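Long-range contact in malonyl CoA:acyl carrier protein malonyltransferase (Streptomyces coelicolor, PDB 1NM2), which probably transfers the malonyl group from malonyl-CoA to the holo acyl carrier protein, supplying extender units for fatty acid biosynthesis: residues I69-T77 / L298-R308. Numbering follows the deposited sequence.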
loop_
_atom_site.group_PDB
_atom_site.type_symbol
_atom_site.label_atom_id
_atom_site.label_comp_id
_atom_site.label_asym_id
_atom_site.label_seq_id
_atom_site.Cartn_x
_atom_site.Cartn_y
_atom_site.Cartn_z
ATOM N N ILE A 69 -0.800 11.191 -2.652
ATOM C CA ILE A 69 -0.752 12.517 -2.052
ATOM C C ILE A 69 -1.355 13.539 -3.013
ATOM O O ILE A 69 -2.123 14.415 -2.605
ATOM C CB ILE A 69 0.695 12.945 -1.736
ATOM C CG1 ILE A 69 1.301 12.007 -0.686
ATOM C CG2 ILE A 69 0.710 14.379 -1.234
ATOM C CD1 ILE A 69 2.771 12.230 -0.434
ATOM N N LEU A 70 -1.010 13.412 -4.290
ATOM C CA LEU A 70 -1.499 14.325 -5.313
ATOM C C LEU A 70 -3.014 14.256 -5.508
ATOM O O LEU A 70 -3.680 15.292 -5.564
ATOM C CB LEU A 70 -0.796 14.047 -6.650
ATOM C CG LEU A 70 -0.960 15.089 -7.761
ATOM C CD1 LEU A 70 -0.308 16.407 -7.333
ATOM C CD2 LEU A 70 -0.313 14.578 -9.040
ATOM N N SER A 71 -3.565 13.048 -5.613
ATOM C CA SER A 71 -5.004 12.918 -5.816
ATOM C C SER A 71 -5.777 13.372 -4.582
ATOM O O SER A 71 -6.833 13.999 -4.699
ATOM C CB SER A 71 -5.377 11.478 -6.193
ATOM O OG SER A 71 -4.898 10.537 -5.252
ATOM N N ALA A 72 -5.250 13.069 -3.402
ATOM C CA ALA A 72 -5.901 13.482 -2.163
ATOM C C ALA A 72 -5.915 15.010 -2.106
ATOM O O ALA A 72 -6.929 15.623 -1.765
ATOM C CB ALA A 72 -5.155 12.931 -0.972
ATOM N N ALA A 73 -4.784 15.620 -2.442
ATOM C CA ALA A 73 -4.681 17.073 -2.432
ATOM C C ALA A 73 -5.734 17.666 -3.374
ATOM O O ALA A 73 -6.399 18.637 -3.033
ATOM C CB ALA A 73 -3.280 17.501 -2.855
ATOM N N ALA A 74 -5.882 17.072 -4.555
ATOM C CA ALA A 74 -6.865 17.537 -5.529
ATOM C C ALA A 74 -8.290 17.384 -4.994
ATOM O O ALA A 74 -9.143 18.240 -5.224
ATOM C CB ALA A 74 -6.717 16.763 -6.834
ATOM N N LEU A 75 -8.543 16.286 -4.288
ATOM C CA LEU A 75 -9.863 16.025 -3.725
ATOM C C LEU A 75 -10.212 17.037 -2.637
ATOM O O LEU A 75 -11.387 17.285 -2.359
ATOM C CB LEU A 75 -9.919 14.615 -3.133
ATOM C CG LEU A 75 -11.212 14.267 -2.393
ATOM C CD1 LEU A 75 -12.380 14.321 -3.362
ATOM C CD2 LEU A 75 -11.098 12.889 -1.763
ATOM N N GLY A 76 -9.186 17.614 -2.020
ATOM C CA GLY A 76 -9.414 18.588 -0.969
ATOM C C GLY A 76 -9.305 20.027 -1.439
ATOM O O GLY A 76 -8.771 20.878 -0.728
ATOM N N THR A 77 -9.809 20.299 -2.639
ATOM C CA THR A 77 -9.770 21.647 -3.204
ATOM C C THR A 77 -11.133 22.043 -3.767
ATOM O O THR A 77 -11.926 21.188 -4.166
ATOM C CB THR A 77 -8.717 21.751 -4.328
ATOM O OG1 THR A 77 -7.409 21.531 -3.783
ATOM C CG2 THR A 77 -8.762 23.128 -4.977
ATOM N N LEU A 298 -10.507 6.594 -6.855
ATOM C CA LEU A 298 -10.061 7.712 -7.675
ATOM C C LEU A 298 -9.086 7.189 -8.721
ATOM O O LEU A 298 -8.004 6.705 -8.386
ATOM C CB LEU A 298 -9.359 8.770 -6.823
ATOM C CG LEU A 298 -10.229 9.564 -5.848
ATOM C CD1 LEU A 298 -9.352 10.504 -5.042
ATOM C CD2 LEU A 298 -11.291 10.340 -6.619
ATOM N N LYS A 299 -9.476 7.265 -9.989
ATOM C CA LYS A 299 -8.606 6.812 -11.063
ATOM C C LYS A 299 -8.125 7.995 -11.899
ATOM O O LYS A 299 -6.970 8.027 -12.326
ATOM C CB LYS A 299 -9.332 5.780 -11.920
ATOM C CG LYS A 299 -9.723 4.540 -11.117
ATOM C CD LYS A 299 -10.391 3.484 -11.979
ATOM C CE LYS A 299 -10.686 2.229 -11.174
ATOM N NZ LYS A 299 -11.277 1.156 -12.018
ATOM N N THR A 300 -9.004 8.972 -12.116
ATOM C CA THR A 300 -8.651 10.177 -12.877
ATOM C C THR A 300 -9.359 11.379 -12.256
ATOM O O THR A 300 -10.305 11.222 -11.485
ATOM C CB THR A 300 -9.085 10.091 -14.366
ATOM O OG1 THR A 300 -10.513 10.151 -14.452
ATOM C CG2 THR A 300 -8.590 8.794 -15.008
ATOM N N PRO A 301 -8.903 12.599 -12.580
ATOM C CA PRO A 301 -9.517 13.816 -12.037
ATOM C C PRO A 301 -11.032 13.878 -12.262
ATOM O O PRO A 301 -11.752 14.540 -11.515
ATOM C CB PRO A 301 -8.775 14.926 -12.774
ATOM C CG PRO A 301 -7.390 14.347 -12.905
ATOM C CD PRO A 301 -7.679 12.919 -13.337
ATOM N N ASP A 302 -11.505 13.186 -13.294
ATOM C CA ASP A 302 -12.930 13.160 -13.616
ATOM C C ASP A 302 -13.736 12.462 -12.521
ATOM O O ASP A 302 -14.960 12.585 -12.470
ATOM C CB ASP A 302 -13.148 12.449 -14.960
ATOM C CG ASP A 302 -12.684 13.280 -16.149
ATOM O OD1 ASP A 302 -12.407 12.689 -17.213
ATOM O OD2 ASP A 302 -12.602 14.521 -16.031
ATOM N N ASP A 303 -13.051 11.731 -11.645
ATOM C CA ASP A 303 -13.709 11.022 -10.546
ATOM C C ASP A 303 -13.886 11.928 -9.323
ATOM O O ASP A 303 -14.605 11.586 -8.388
ATOM C CB ASP A 303 -12.878 9.792 -10.142
ATOM C CG ASP A 303 -12.891 8.691 -11.195
ATOM O OD1 ASP A 303 -11.894 7.946 -11.297
ATOM O OD2 ASP A 303 -13.903 8.558 -11.911
ATOM N N LEU A 304 -13.232 13.087 -9.341
ATOM C CA LEU A 304 -13.277 14.027 -8.218
ATOM C C LEU A 304 -14.643 14.563 -7.785
ATOM O O LEU A 304 -14.930 14.615 -6.590
ATOM C CB LEU A 304 -12.323 15.195 -8.491
ATOM C CG LEU A 304 -10.851 14.766 -8.469
ATOM C CD1 LEU A 304 -9.953 15.910 -8.914
ATOM C CD2 LEU A 304 -10.487 14.300 -7.060
ATOM N N ASP A 305 -15.479 14.971 -8.736
ATOM C CA ASP A 305 -16.805 15.485 -8.392
ATOM C C ASP A 305 -17.608 14.473 -7.578
ATOM O O ASP A 305 -18.186 14.816 -6.545
ATOM C CB ASP A 305 -17.572 15.869 -9.661
ATOM C CG ASP A 305 -17.332 17.310 -10.066
ATOM O OD1 ASP A 305 -16.195 17.792 -9.887
ATOM O OD2 ASP A 305 -18.274 17.960 -10.567
ATOM N N ALA A 306 -17.641 13.227 -8.039
ATOM C CA ALA A 306 -18.362 12.179 -7.327
ATOM C C ALA A 306 -17.736 11.969 -5.946
ATOM O O ALA A 306 -18.435 11.701 -4.968
ATOM C CB ALA A 306 -18.325 10.881 -8.123
ATOM N N ALA A 307 -16.415 12.088 -5.869
ATOM C CA ALA A 307 -15.719 11.915 -4.601
ATOM C C ALA A 307 -16.100 13.027 -3.629
ATOM O O ALA A 307 -16.351 12.770 -2.454
ATOM C CB ALA A 307 -14.210 11.910 -4.826
ATOM N N ARG A 308 -16.139 14.262 -4.121
ATOM C CA ARG A 308 -16.495 15.405 -3.284
ATOM C C ARG A 308 -17.888 15.219 -2.681
ATOM O O ARG A 308 -18.119 15.553 -1.518
ATOM C CB ARG A 308 -16.472 16.700 -4.096
ATOM C CG ARG A 308 -15.163 16.999 -4.801
ATOM C CD ARG A 308 -15.328 18.221 -5.702
ATOM N NE ARG A 308 -14.248 18.349 -6.680
ATOM C CZ ARG A 308 -12.991 18.650 -6.375
ATOM N NH1 ARG A 308 -12.645 18.861 -5.112
ATOM N NH2 ARG A 308 -12.078 18.733 -7.333
#
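Leu75, on the last turn of helix 57-75, reaches across to helix 304-314. Its CB lies 4.0 Å from Leu304 CD2. CG stands anti to the backbone N (chi1 174°), which carries the branches out to 304-308 although CB itself does not point there: CD1 presses on Ala307 CB at 3.4 Å, tighter than a usual van der Waals contact, and also touches the Arg308 backbone N, while CD2 only grazes Leu298 CD1 at 4.4 Å. Beside it, Ala74 CB sits 3.9 Å from Leu304 CD1, so both methyls of Leu304 are used. This is where the C-terminal helix of the alpha/beta hydrolase-like core, entered from edge strand 294-297 of the parallel sheet, packs on the end of helix 57-75; the axes of 69-75 and 304-308 lie 64° apart. Deeper in, Ser71 CB faces Leu298 CD1, while Ser71 OG hydrogen-bonds to Ala67 O and Cys277 N. Arg308 extends from CG to NE, bringing NH1 3.6 Å from Ala74 O, at the guanidinium edge, and near Leu75 O without hydrogen-bonding it; Asp305 OD1 makes a long salt bridge with NE. With an alanine here, Asp305 would probably lose this partner and both carbonyls the charge beside them.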